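Local coordinates for arginine 3rd transport system periplasmic binding protein (Legionella pneumophila subsp. pneumophila str. Philadelphia 1, PDB 3KZG) that probably captures arginine in the periplasm, as a solute-binding protein of bacterial family 3, and hands it to a membrane transport system for uptake, at residues 46-51 with 62-67; 50-55 with 69-74; 80-85 with 197-202; 110-115 with 133-138. All blocks are in the same frame, centred on the assembly; numbering follows the deposited sequence.

Contact 1. Residues 46-51 with 62-67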
loop_
_atom_site.group_PDB
_atom_site.type_symbol
_atom_site.label_atom_id
_atom_site.label_comp_id
_atom_site.label_asym_id
_atom_site.label_seq_id
_atom_site.Cartn_x
_atom_site.Cartn_y
_atom_site.Cartn_z
ATOM N N THR A 46 28.476 13.408 12.883
ATOM C CA THR A 46 29.553 12.814 13.666
ATOM C C THR A 46 28.985 12.465 15.040
ATOM O O THR A 46 28.368 13.304 15.696
ATOM C CB THR A 46 30.751 13.777 13.808
ATOM O OG1 THR A 46 30.315 15.009 14.394
ATOM C CG2 THR A 46 31.365 14.063 12.444
ATOM N N PHE A 47 29.188 11.218 15.461
ATOM C CA PHE A 47 28.676 10.726 16.736
ATOM C C PHE A 47 29.679 10.747 17.876
ATOM O O PHE A 47 30.876 10.596 17.670
ATOM C CB PHE A 47 28.177 9.287 16.573
ATOM C CG PHE A 47 26.974 9.151 15.684
ATOM C CD1 PHE A 47 25.704 9.448 16.159
ATOM C CD2 PHE A 47 27.113 8.725 14.370
ATOM C CE1 PHE A 47 24.590 9.318 15.338
ATOM C CE2 PHE A 47 26.005 8.594 13.542
ATOM C CZ PHE A 47 24.744 8.891 14.028
ATOM N N GLU A 48 29.174 10.911 19.090
ATOM C CA GLU A 48 30.027 10.919 20.261
ATOM C C GLU A 48 29.341 10.083 21.331
ATOM O O GLU A 48 28.297 10.468 21.863
ATOM C CB GLU A 48 30.253 12.352 20.742
ATOM C CG GLU A 48 31.353 12.480 21.775
ATOM C CD GLU A 48 32.246 13.670 21.513
ATOM O OE1 GLU A 48 31.759 14.819 21.618
ATOM O OE2 GLU A 48 33.435 13.453 21.193
ATOM N N ALA A 49 29.933 8.931 21.636
ATOM C CA ALA A 49 29.382 8.007 22.621
ATOM C C ALA A 49 29.777 8.302 24.063
ATOM O O ALA A 49 30.951 8.488 24.375
ATOM C CB ALA A 49 29.778 6.581 22.260
ATOM N N TYR A 50 28.778 8.327 24.936
ATOM C CA TYR A 50 28.976 8.579 26.355
ATOM C C TYR A 50 28.239 7.482 27.081
ATOM O O TYR A 50 27.436 6.774 26.482
ATOM C CB TYR A 50 28.331 9.901 26.772
ATOM C CG TYR A 50 28.904 11.133 26.128
ATOM C CD1 TYR A 50 29.820 11.933 26.806
ATOM C CD2 TYR A 50 28.514 11.515 24.844
ATOM C CE1 TYR A 50 30.333 13.084 26.226
ATOM C CE2 TYR A 50 29.024 12.665 24.255
ATOM C CZ TYR A 50 29.932 13.443 24.953
ATOM O OH TYR A 50 30.444 14.579 24.378
ATOM N N ILE A 51 28.513 7.332 28.369
ATOM C CA ILE A 51 27.783 6.363 29.158
ATOM C C ILE A 51 26.427 7.063 29.271
ATOM O O ILE A 51 26.372 8.260 29.555
ATOM C CB ILE A 51 28.411 6.191 30.550
ATOM C CG1 ILE A 51 29.774 5.510 30.419
ATOM C CG2 ILE A 51 27.494 5.375 31.446
ATOM C CD1 ILE A 51 30.462 5.278 31.743
ATOM N N ARG A 62 26.966 21.710 25.887
ATOM C CA ARG A 62 27.174 21.911 24.461
ATOM C C ARG A 62 28.337 21.107 23.890
ATOM O O ARG A 62 28.943 21.508 22.891
ATOM C CB ARG A 62 27.375 23.399 24.155
ATOM C CG ARG A 62 26.076 24.197 23.985
ATOM C CD ARG A 62 25.209 24.204 25.244
ATOM N NE ARG A 62 24.029 25.049 25.056
ATOM C CZ ARG A 62 23.038 25.172 25.935
ATOM N NH1 ARG A 62 23.068 24.506 27.078
ATOM N NH2 ARG A 62 22.008 25.961 25.664
ATOM N N GLU A 63 28.652 19.980 24.524
ATOM C CA GLU A 63 29.723 19.113 24.037
ATOM C C GLU A 63 29.213 18.494 22.735
ATOM O O GLU A 63 29.988 18.089 21.866
ATOM C CB GLU A 63 30.021 17.998 25.048
ATOM C CG GLU A 63 30.576 18.474 26.385
ATOM C CD GLU A 63 30.890 17.321 27.327
ATOM O OE1 GLU A 63 31.661 16.420 26.932
ATOM O OE2 GLU A 63 30.371 17.313 28.461
ATOM N N VAL A 64 27.890 18.426 22.624
ATOM C CA VAL A 64 27.225 17.880 21.449
ATOM C C VAL A 64 26.022 18.753 21.108
ATOM O O VAL A 64 25.460 19.421 21.975
ATOM C CB VAL A 64 26.735 16.449 21.699
ATOM C CG1 VAL A 64 27.920 15.550 22.012
ATOM C CG2 VAL A 64 25.737 16.436 22.840
ATOM N N ASP A 65 25.622 18.740 19.843
ATOM C CA ASP A 65 24.487 19.547 19.405
ATOM C C ASP A 65 23.148 18.895 19.716
ATOM O O ASP A 65 22.178 19.573 20.061
ATOM C CB ASP A 65 24.589 19.798 17.904
ATOM C CG ASP A 65 25.842 20.540 17.535
ATOM O OD1 ASP A 65 26.051 21.630 18.102
ATOM O OD2 ASP A 65 26.615 20.040 16.689
ATOM N N LEU A 66 23.108 17.575 19.595
ATOM C CA LEU A 66 21.890 16.815 19.835
ATOM C C LEU A 66 22.214 15.493 20.514
ATOM O O LEU A 66 23.371 15.087 20.587
ATOM C CB LEU A 66 21.192 16.533 18.502
ATOM C CG LEU A 66 20.769 17.742 17.671
ATOM C CD1 LEU A 66 20.412 17.299 16.263
ATOM C CD2 LEU A 66 19.594 18.442 18.347
ATOM N N VAL A 67 21.175 14.832 21.015
ATOM C CA VAL A 67 21.324 13.534 21.655
ATOM C C VAL A 67 20.213 12.602 21.185
ATOM O O VAL A 67 19.047 12.994 21.108
ATOM C CB VAL A 67 21.259 13.634 23.194
ATOM C CG1 VAL A 67 21.054 12.252 23.796
ATOM C CG2 VAL A 67 22.547 14.242 23.727
#
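Tyr50 and Val64, the latter in the turn that follows helix 55-60, pass alongside each other where a strand-helix-strand unit of the periplasmic binding protein fold closes on itself. Strands 44-50 and 66-67 are not paired here; both run parallel to strand 4-13, and helix 55-60 makes the crossover between them. The contact is therefore made by side chains, with the nearest CA atoms, those of Glu48 and Val64, 7.6 Å apart.

The CG of Tyr50 lies anti to its carbonyl carbon (chi1 -63°), and the ring reaches over to the turn with its hydroxyl leading. Val64 brings CG1 against the ring at an oblique angle, 3.8 Å from Tyr50 CE2. The same methyl meets OE1 of Glu48, whose chain bends at chi2. Glu63 approaches the Tyr50 ring from its edge, near the ring plane, with its carboxylate turned 80° to the ring. Here Tyr50 OH is within weak hydrogen-bonding distance of Glu63 OE1, 3.4 Å, and Glu48 OE1 lies 3.1 Å from the same hydroxyl; the phenol has a single proton for the two carboxylates. Two acidic side chains thus converge on one phenol, their OE1 atoms 5.6 Å apart, and their like charges would be expected to disfavour a closer approach.

Arg62, the C-prime residue of the Schellman motif that ends the helix, turns the chain into this contact. On the hydrocarbon side of Glu63, CB packs 3.5 Å from Tyr50 OH.

Contact 2. Residues 50-55 with 69-74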
loop_
_atom_site.group_PDB
_atom_site.type_symbol
_atom_site.label_atom_id
_atom_site.label_comp_id
_atom_site.label_asym_id
_atom_site.label_seq_id
_atom_site.Cartn_x
_atom_site.Cartn_y
_atom_site.Cartn_z
ATOM N N TYR A 50 28.778 8.327 24.936
ATOM C CA TYR A 50 28.976 8.579 26.355
ATOM C C TYR A 50 28.239 7.482 27.081
ATOM O O TYR A 50 27.436 6.774 26.482
ATOM C CB TYR A 50 28.331 9.901 26.772
ATOM C CG TYR A 50 28.904 11.133 26.128
ATOM C CD1 TYR A 50 29.820 11.933 26.806
ATOM C CD2 TYR A 50 28.514 11.515 24.844
ATOM C CE1 TYR A 50 30.333 13.084 26.226
ATOM C CE2 TYR A 50 29.024 12.665 24.255
ATOM C CZ TYR A 50 29.932 13.443 24.953
ATOM O OH TYR A 50 30.444 14.579 24.378
ATOM N N ILE A 51 28.513 7.332 28.369
ATOM C CA ILE A 51 27.783 6.363 29.158
ATOM C C ILE A 51 26.427 7.063 29.271
ATOM O O ILE A 51 26.372 8.260 29.555
ATOM C CB ILE A 51 28.411 6.191 30.550
ATOM C CG1 ILE A 51 29.774 5.510 30.419
ATOM C CG2 ILE A 51 27.494 5.375 31.446
ATOM C CD1 ILE A 51 30.462 5.278 31.743
ATOM N N PHE A 52 25.346 6.326 29.035
ATOM C CA PHE A 52 23.993 6.887 29.067
ATOM C C PHE A 52 23.761 8.081 30.005
ATOM O O PHE A 52 23.363 9.161 29.559
ATOM C CB PHE A 52 22.970 5.793 29.398
ATOM C CG PHE A 52 21.539 6.246 29.264
ATOM C CD1 PHE A 52 20.967 6.427 28.006
ATOM C CD2 PHE A 52 20.779 6.538 30.392
ATOM C CE1 PHE A 52 19.660 6.900 27.870
ATOM C CE2 PHE A 52 19.471 7.014 30.273
ATOM C CZ PHE A 52 18.910 7.196 29.006
ATOM N N ASP A 53 24.001 7.887 31.300
ATOM C CA ASP A 53 23.779 8.949 32.280
ATOM C C ASP A 53 24.577 10.238 32.044
ATOM O O ASP A 53 24.163 11.309 32.486
ATOM C CB ASP A 53 24.070 8.431 33.688
ATOM C CG ASP A 53 23.398 9.265 34.757
ATOM O OD1 ASP A 53 23.826 9.197 35.929
ATOM O OD2 ASP A 53 22.430 9.982 34.420
ATOM N N ASP A 54 25.713 10.145 31.359
ATOM C CA ASP A 54 26.520 11.333 31.104
ATOM C C ASP A 54 26.001 12.171 29.936
ATOM O O ASP A 54 26.447 13.303 29.736
ATOM C CB ASP A 54 27.984 10.959 30.835
ATOM C CG ASP A 54 28.710 10.468 32.082
ATOM O OD1 ASP A 54 28.315 10.849 33.205
ATOM O OD2 ASP A 54 29.691 9.711 31.932
ATOM N N LEU A 55 25.063 11.620 29.172
ATOM C CA LEU A 55 24.508 12.320 28.016
ATOM C C LEU A 55 23.847 13.642 28.380
ATOM O O LEU A 55 23.964 14.627 27.649
ATOM C CB LEU A 55 23.498 11.423 27.287
ATOM C CG LEU A 55 24.074 10.272 26.458
ATOM C CD1 LEU A 55 22.945 9.391 25.943
ATOM C CD2 LEU A 55 24.900 10.839 25.296
ATOM N N ALA A 69 19.451 8.513 21.977
ATOM C CA ALA A 69 19.810 7.276 22.645
ATOM C C ALA A 69 18.558 6.782 23.338
ATOM O O ALA A 69 18.432 6.895 24.560
ATOM C CB ALA A 69 20.906 7.541 23.661
ATOM N N SER A 70 17.632 6.243 22.548
ATOM C CA SER A 70 16.360 5.753 23.065
ATOM C C SER A 70 15.924 6.641 24.229
ATOM O O SER A 70 15.576 6.158 25.299
ATOM C CB SER A 70 16.483 4.281 23.511
ATOM O OG SER A 70 17.394 4.110 24.583
HETATM N N MSE A 71 15.946 7.952 24.004
HETATM C CA MSE A 71 15.566 8.911 25.033
HETATM C C MSE A 71 14.066 9.114 25.142
HETATM O O MSE A 71 13.442 9.683 24.248
HETATM C CB MSE A 71 16.219 10.260 24.760
HETATM C CG MSE A 71 16.148 11.187 25.960
HETATM SE SE MSE A 71 17.103 10.392 27.453
HETATM C CE MSE A 71 18.881 10.527 26.695
ATOM N N ILE A 72 13.492 8.676 26.255
ATOM C CA ILE A 72 12.058 8.798 26.464
ATOM C C ILE A 72 11.605 10.183 26.907
ATOM O O ILE A 72 12.097 10.729 27.899
ATOM C CB ILE A 72 11.560 7.778 27.503
ATOM C CG1 ILE A 72 11.954 6.362 27.071
ATOM C CG2 ILE A 72 10.038 7.889 27.649
ATOM C CD1 ILE A 72 11.638 5.302 28.092
ATOM N N ILE A 73 10.651 10.738 26.168
ATOM C CA ILE A 73 10.098 12.042 26.497
ATOM C C ILE A 73 9.314 11.921 27.795
ATOM O O ILE A 73 8.337 11.172 27.869
ATOM C CB ILE A 73 9.109 12.541 25.419
ATOM C CG1 ILE A 73 9.806 12.667 24.071
ATOM C CG2 ILE A 73 8.520 13.890 25.836
ATOM C CD1 ILE A 73 8.887 13.168 22.986
ATOM N N THR A 74 9.744 12.657 28.814
ATOM C CA THR A 74 9.059 12.650 30.105
ATOM C C THR A 74 8.955 14.087 30.584
ATOM O O THR A 74 9.751 14.936 30.186
ATOM C CB THR A 74 9.835 11.854 31.183
ATOM O OG1 THR A 74 11.051 12.543 31.500
ATOM C CG2 THR A 74 10.165 10.453 30.689
#
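The loop leading from strand 44-50 into helix 55-60 meets the loop beyond strand 66-67 in a buried Met-aromatic contact between Phe52 and Met71, which is selenomethionine in this crystal. No hydrogen bond links the two segments, and four residues carry the contact.

The CG of Phe52 stands anti to its backbone N (chi1 -172°), and the ring extends toward the second loop with CE1 and CZ foremost. Met71 is bent at both chi2 and chi3, and both SE and CE lie close to Phe52 CZ. Its SE lies 5.1 Å from the ring centroid, 62° off the normal, so the selenium sits neither squarely over the face nor in the plane of the ring. The terminal methyl CE comes 3.9 Å from Phe52 CE1. At the ring edge, in its plane, the carbonyl oxygen of Ala69 approaches the same CE1 to 3.5 Å, where the weakly positive rim of the ring would suit an acceptor.

Beside the ring, Leu55 of helix 55-60 turns CD1 onto Ala69 CB, 3.6 Å away, and only loosely toward Met71 CE.

Around this core, Phe56 of helix 55-60 and Phe83 of strand 82-83 both pack on Met71, while Thr119 touches Phe52. The backbone of Met71 is hydrogen-bonded to Ser194, placing the second loop beside the chain that leads into strand 196-197.

Contact 3. Residues 80-85 with 197-202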
loop_
_atom_site.group_PDB
_atom_site.type_symbol
_atom_site.label_atom_id
_atom_site.label_comp_id
_atom_site.label_asym_id
_atom_site.label_seq_id
_atom_site.Cartn_x
_atom_site.Cartn_y
_atom_site.Cartn_z
ATOM N N HIS A 80 14.345 20.725 31.451
ATOM C CA HIS A 80 15.690 21.192 31.133
ATOM C C HIS A 80 16.040 20.981 29.672
ATOM O O HIS A 80 17.032 21.519 29.182
ATOM C CB HIS A 80 16.709 20.468 32.013
ATOM C CG HIS A 80 16.569 20.781 33.468
ATOM N ND1 HIS A 80 17.021 21.959 34.021
ATOM C CD2 HIS A 80 15.968 20.099 34.472
ATOM C CE1 HIS A 80 16.703 21.991 35.304
ATOM N NE2 HIS A 80 16.062 20.875 35.603
ATOM N N PHE A 81 15.223 20.197 28.978
ATOM C CA PHE A 81 15.466 19.908 27.571
ATOM C C PHE A 81 14.196 19.920 26.742
ATOM O O PHE A 81 13.089 19.776 27.262
ATOM C CB PHE A 81 16.100 18.527 27.415
ATOM C CG PHE A 81 17.395 18.363 28.145
ATOM C CD1 PHE A 81 18.559 18.954 27.666
ATOM C CD2 PHE A 81 17.453 17.611 29.312
ATOM C CE1 PHE A 81 19.764 18.794 28.342
ATOM C CE2 PHE A 81 18.654 17.446 29.994
ATOM C CZ PHE A 81 19.811 18.039 29.507
ATOM N N ILE A 82 14.373 20.086 25.438
ATOM C CA ILE A 82 13.252 20.042 24.524
ATOM C C ILE A 82 13.463 18.799 23.672
ATOM O O ILE A 82 14.598 18.326 23.501
ATOM C CB ILE A 82 13.155 21.306 23.632
ATOM C CG1 ILE A 82 14.457 21.522 22.859
ATOM C CG2 ILE A 82 12.815 22.513 24.501
ATOM C CD1 ILE A 82 14.400 22.676 21.874
ATOM N N PHE A 83 12.362 18.264 23.155
ATOM C CA PHE A 83 12.402 17.057 22.345
ATOM C C PHE A 83 11.831 17.269 20.949
ATOM O O PHE A 83 11.035 18.180 20.716
ATOM C CB PHE A 83 11.606 15.956 23.045
ATOM C CG PHE A 83 12.229 15.477 24.323
ATOM C CD1 PHE A 83 13.231 14.511 24.303
ATOM C CD2 PHE A 83 11.808 15.981 25.549
ATOM C CE1 PHE A 83 13.800 14.049 25.491
ATOM C CE2 PHE A 83 12.372 15.528 26.739
ATOM C CZ PHE A 83 13.371 14.558 26.709
ATOM N N SER A 84 12.252 16.426 20.019
ATOM C CA SER A 84 11.740 16.491 18.666
ATOM C C SER A 84 10.481 15.645 18.723
ATOM O O SER A 84 10.109 15.140 19.786
ATOM C CB SER A 84 12.712 15.830 17.695
ATOM O OG SER A 84 12.775 14.441 17.964
ATOM N N LEU A 85 9.823 15.482 17.584
ATOM C CA LEU A 85 8.652 14.622 17.554
ATOM C C LEU A 85 9.206 13.234 17.876
ATOM O O LEU A 85 10.339 12.909 17.504
ATOM C CB LEU A 85 8.035 14.607 16.154
ATOM C CG LEU A 85 7.587 15.957 15.586
ATOM C CD1 LEU A 85 7.113 15.783 14.144
ATOM C CD2 LEU A 85 6.485 16.527 16.460
ATOM N N ALA A 197 17.437 18.051 22.885
ATOM C CA ALA A 197 18.292 19.207 22.681
ATOM C C ALA A 197 18.061 20.236 23.773
ATOM O O ALA A 197 17.149 20.089 24.593
ATOM C CB ALA A 197 18.018 19.817 21.312
ATOM N N ASN A 198 18.904 21.264 23.803
ATOM C CA ASN A 198 18.763 22.324 24.792
ATOM C C ASN A 198 17.614 23.227 24.331
ATOM O O ASN A 198 17.370 23.365 23.133
ATOM C CB ASN A 198 20.074 23.115 24.912
ATOM C CG ASN A 198 21.189 22.301 25.558
ATOM O OD1 ASN A 198 22.250 22.092 24.965
ATOM N ND2 ASN A 198 20.947 21.834 26.777
ATOM N N PRO A 199 16.887 23.843 25.274
ATOM C CA PRO A 199 15.759 24.723 24.949
ATOM C C PRO A 199 15.982 25.774 23.863
ATOM O O PRO A 199 15.058 26.089 23.103
ATOM C CB PRO A 199 15.418 25.350 26.299
ATOM C CG PRO A 199 15.732 24.247 27.255
ATOM C CD PRO A 199 17.071 23.754 26.733
ATOM N N ASP A 200 17.190 26.318 23.777
ATOM C CA ASP A 200 17.462 27.345 22.780
ATOM C C ASP A 200 17.733 26.817 21.378
ATOM O O ASP A 200 18.087 27.583 20.483
ATOM C CB ASP A 200 18.636 28.229 23.219
ATOM C CG ASP A 200 19.908 27.442 23.462
ATOM O OD1 ASP A 200 20.076 26.360 22.863
ATOM O OD2 ASP A 200 20.754 27.922 24.243
ATOM N N GLN A 201 17.556 25.517 21.176
ATOM C CA GLN A 201 17.806 24.933 19.865
ATOM C C GLN A 201 16.497 24.604 19.146
ATOM O O GLN A 201 16.455 23.720 18.292
ATOM C CB GLN A 201 18.656 23.668 20.006
ATOM C CG GLN A 201 19.976 23.876 20.759
ATOM C CD GLN A 201 20.867 22.649 20.714
ATOM O OE1 GLN A 201 21.444 22.326 19.671
ATOM N NE2 GLN A 201 20.967 21.948 21.837
ATOM N N PHE A 202 15.440 25.334 19.487
ATOM C CA PHE A 202 14.135 25.114 18.882
ATOM C C PHE A 202 14.120 25.246 17.360
ATOM O O PHE A 202 13.315 24.598 16.690
ATOM C CB PHE A 202 13.092 26.047 19.518
ATOM C CG PHE A 202 13.417 27.511 19.394
ATOM C CD1 PHE A 202 13.157 28.200 18.211
ATOM C CD2 PHE A 202 13.971 28.205 20.465
ATOM C CE1 PHE A 202 13.440 29.561 18.101
ATOM C CE2 PHE A 202 14.259 29.565 20.365
ATOM C CZ PHE A 202 13.993 30.244 19.181
#
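Ile82 and Ala197 form an antiparallel, hydrogen-bonded pair in the small two-stranded sheet made by strands 82-83 and 196-197, which brings together parts of the chain more than a hundred residues apart. The tight part is this backbone pairing. Ile82 N donates to Ala197 O at 2.9 Å and 165°, and Ala197 N returns an equally short bond to Ile82 O.

Ile82 fills the angle made as the second strand turns toward helix 202-217. Its CG1 sits between the backbone N and the carbonyl carbon (chi1 56°), facing the chain at Ala197 and Asn198, and CD1 comes 3.3 Å from Asn198 O. That same carbonyl accepts the backbone N-H of Gln201. On its other branch, CG2 packs against Pro199. Phe81 closes the buried flank, with Ala197 O in the plane of its ring, at the edge, and Phe56 and Leu59 of helix 55-60 lying against its side chain.

The solvent side is looser. His80 and Pro199 are exposed, the CB of His80 is directed away from the second segment, and Phe202 turns its ring away while its CB stays 4.3 Å from Ile82 CD1. At this margin the pyrrolidine edge of Pro199 rests on the backbone, with CD 3.3 Å from His80 O.

Contact 4. Residues 110-115 with 133-138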
loop_
_atom_site.group_PDB
_atom_site.type_symbol
_atom_site.label_atom_id
_atom_site.label_comp_id
_atom_site.label_asym_id
_atom_site.label_seq_id
_atom_site.Cartn_x
_atom_site.Cartn_y
_atom_site.Cartn_z
ATOM N N GLY A 110 8.289 -8.258 45.670
ATOM C CA GLY A 110 9.360 -8.489 46.624
ATOM C C GLY A 110 10.722 -8.744 46.005
ATOM O O GLY A 110 11.670 -9.083 46.713
ATOM N N LYS A 111 10.837 -8.565 44.692
ATOM C CA LYS A 111 12.099 -8.819 44.002
ATOM C C LYS A 111 12.983 -7.589 43.835
ATOM O O LYS A 111 12.514 -6.449 43.917
ATOM C CB LYS A 111 11.831 -9.425 42.621
ATOM C CG LYS A 111 10.861 -10.589 42.619
ATOM C CD LYS A 111 11.272 -11.675 43.599
ATOM C CE LYS A 111 10.245 -12.797 43.620
ATOM N NZ LYS A 111 10.469 -13.712 44.769
ATOM N N LYS A 112 14.271 -7.835 43.610
ATOM C CA LYS A 112 15.238 -6.766 43.396
ATOM C C LYS A 112 15.290 -6.572 41.883
ATOM O O LYS A 112 15.521 -7.528 41.136
ATOM C CB LYS A 112 16.616 -7.181 43.916
ATOM C CG LYS A 112 16.618 -7.655 45.359
ATOM C CD LYS A 112 17.990 -8.186 45.762
ATOM C CE LYS A 112 19.027 -7.079 45.775
ATOM N NZ LYS A 112 18.724 -6.070 46.828
ATOM N N ILE A 113 15.076 -5.337 41.437
ATOM C CA ILE A 113 15.053 -5.028 40.012
ATOM C C ILE A 113 16.206 -4.148 39.547
ATOM O O ILE A 113 16.468 -3.097 40.126
ATOM C CB ILE A 113 13.738 -4.304 39.622
ATOM C CG1 ILE A 113 12.527 -5.012 40.247
ATOM C CG2 ILE A 113 13.613 -4.245 38.110
ATOM C CD1 ILE A 113 12.313 -6.439 39.768
ATOM N N GLY A 114 16.883 -4.576 38.486
ATOM C CA GLY A 114 17.977 -3.792 37.946
ATOM C C GLY A 114 17.429 -2.764 36.974
ATOM O O GLY A 114 16.468 -3.034 36.252
ATOM N N VAL A 115 18.034 -1.581 36.952
ATOM C CA VAL A 115 17.599 -0.510 36.064
ATOM C C VAL A 115 18.800 0.294 35.573
ATOM O O VAL A 115 19.807 0.400 36.273
ATOM C CB VAL A 115 16.598 0.428 36.793
ATOM C CG1 VAL A 115 16.554 1.780 36.122
ATOM C CG2 VAL A 115 15.205 -0.202 36.794
ATOM N N GLN A 133 12.888 -3.445 45.266
ATOM C CA GLN A 133 14.080 -2.677 45.551
ATOM C C GLN A 133 14.765 -2.474 44.209
ATOM O O GLN A 133 14.884 -3.408 43.417
ATOM C CB GLN A 133 14.988 -3.447 46.504
ATOM C CG GLN A 133 16.226 -2.682 46.923
ATOM C CD GLN A 133 17.044 -3.437 47.950
ATOM O OE1 GLN A 133 16.548 -3.787 49.024
ATOM N NE2 GLN A 133 18.304 -3.690 47.627
ATOM N N VAL A 134 15.197 -1.247 43.947
ATOM C CA VAL A 134 15.852 -0.925 42.692
ATOM C C VAL A 134 17.368 -0.820 42.823
ATOM O O VAL A 134 17.887 -0.205 43.755
ATOM C CB VAL A 134 15.322 0.414 42.120
ATOM C CG1 VAL A 134 15.981 0.700 40.777
ATOM C CG2 VAL A 134 13.812 0.362 41.974
ATOM N N ILE A 135 18.072 -1.436 41.884
ATOM C CA ILE A 135 19.528 -1.389 41.861
ATOM C C ILE A 135 19.873 -0.627 40.588
ATOM O O ILE A 135 19.545 -1.070 39.484
ATOM C CB ILE A 135 20.146 -2.810 41.808
ATOM C CG1 ILE A 135 19.850 -3.553 43.111
ATOM C CG2 ILE A 135 21.641 -2.727 41.564
ATOM C CD1 ILE A 135 20.488 -2.928 44.337
ATOM N N PHE A 136 20.503 0.531 40.751
ATOM C CA PHE A 136 20.889 1.374 39.625
ATOM C C PHE A 136 22.213 0.929 39.025
ATOM O O PHE A 136 23.203 0.766 39.737
ATOM C CB PHE A 136 21.008 2.838 40.072
ATOM C CG PHE A 136 19.711 3.444 40.519
ATOM C CD1 PHE A 136 18.935 4.188 39.633
ATOM C CD2 PHE A 136 19.251 3.255 41.817
ATOM C CE1 PHE A 136 17.719 4.734 40.032
ATOM C CE2 PHE A 136 18.030 3.799 42.228
ATOM C CZ PHE A 136 17.264 4.541 41.329
ATOM N N TYR A 137 22.223 0.744 37.712
ATOM C CA TYR A 137 23.420 0.337 36.994
ATOM C C TYR A 137 23.744 1.423 35.978
ATOM O O TYR A 137 22.853 1.897 35.272
ATOM C CB TYR A 137 23.179 -0.990 36.271
ATOM C CG TYR A 137 23.097 -2.193 37.186
ATOM C CD1 TYR A 137 24.247 -2.734 37.768
ATOM C CD2 TYR A 137 21.871 -2.801 37.463
ATOM C CE1 TYR A 137 24.180 -3.850 38.599
ATOM C CE2 TYR A 137 21.792 -3.916 38.292
ATOM C CZ TYR A 137 22.949 -4.435 38.856
ATOM O OH TYR A 137 22.863 -5.538 39.676
ATOM N N GLU A 138 25.007 1.828 35.904
ATOM C CA GLU A 138 25.394 2.870 34.960
ATOM C C GLU A 138 25.509 2.334 33.537
ATOM O O GLU A 138 25.172 3.032 32.586
ATOM C CB GLU A 138 26.712 3.529 35.389
ATOM C CG GLU A 138 26.605 4.330 36.682
ATOM C CD GLU A 138 27.860 5.131 36.980
ATOM O OE1 GLU A 138 28.952 4.528 37.050
ATOM O OE2 GLU A 138 27.756 6.364 37.146
#
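Lys111 opens the pairing with Gln133: its carbonyl oxygen accepts a weak hydrogen bond from Gln133 N, 3.3 Å long, while its CB is directed away from the second segment.

Lys112 lies beside Gln133, the two side chains running in the same direction. The lysine chain bends at chi3 and chi4, which swings its ammonium group toward the amide end of the extended glutamine; the atom assignment of that amide is doubtful.

At Ile113 the backbone bonds become short. Its N donates to Gln133 O at 2.8 Å, and its O receives Ile135 N at 2.9 Å. These bonds hold strand 112-116 parallel to strand 133-137, the outermost strand on this side of the five-stranded sheet, and helix 121-127 makes the crossover of this beta-alpha-beta unit. The helix covers the face that carries Ile113, Val115, Val134 and Phe136, with Val125 on Ile113 and Leu126 on Val134.

Gly114 has no side chain, and the edge of the Tyr137 ring lies against its backbone, with Tyr137 CE2 3.8 Å from Gly114 CA, which lies in the ring plane.

Val115 N donates to Ile135 O, and its O accepts the N-H of Tyr137, with Val115 O and Tyr137 N 2.8 Å apart. The Val115 side chain crosses that of Val134 obliquely, its CB 4.0 Å from Val134 CG1, the methyl that also lies over one face of the Phe136 ring, offset toward the rim.

From the N terminus, contact 1 closes the loop through helix 55-60, and contact 2, which shares Tyr50 and Ile51 with it, closes a slightly later one over the same helix; Val67 CG1 and Leu55 CD1 touch between them. Contact 3 opens after both and spans more than a hundred residues, bringing the chain back beside contact 1, where Arg62 and Asp200 form a salt bridge, and beside contact 2, where Phe83 packs on Ile73. Contact 4 is nested inside that long loop and belongs to the five-stranded sheet. Its centre lies about 30 Å from that of contact 3, and the two do not touch; it meets contacts 1 and 2 where their shared Ile51 touches Glu138.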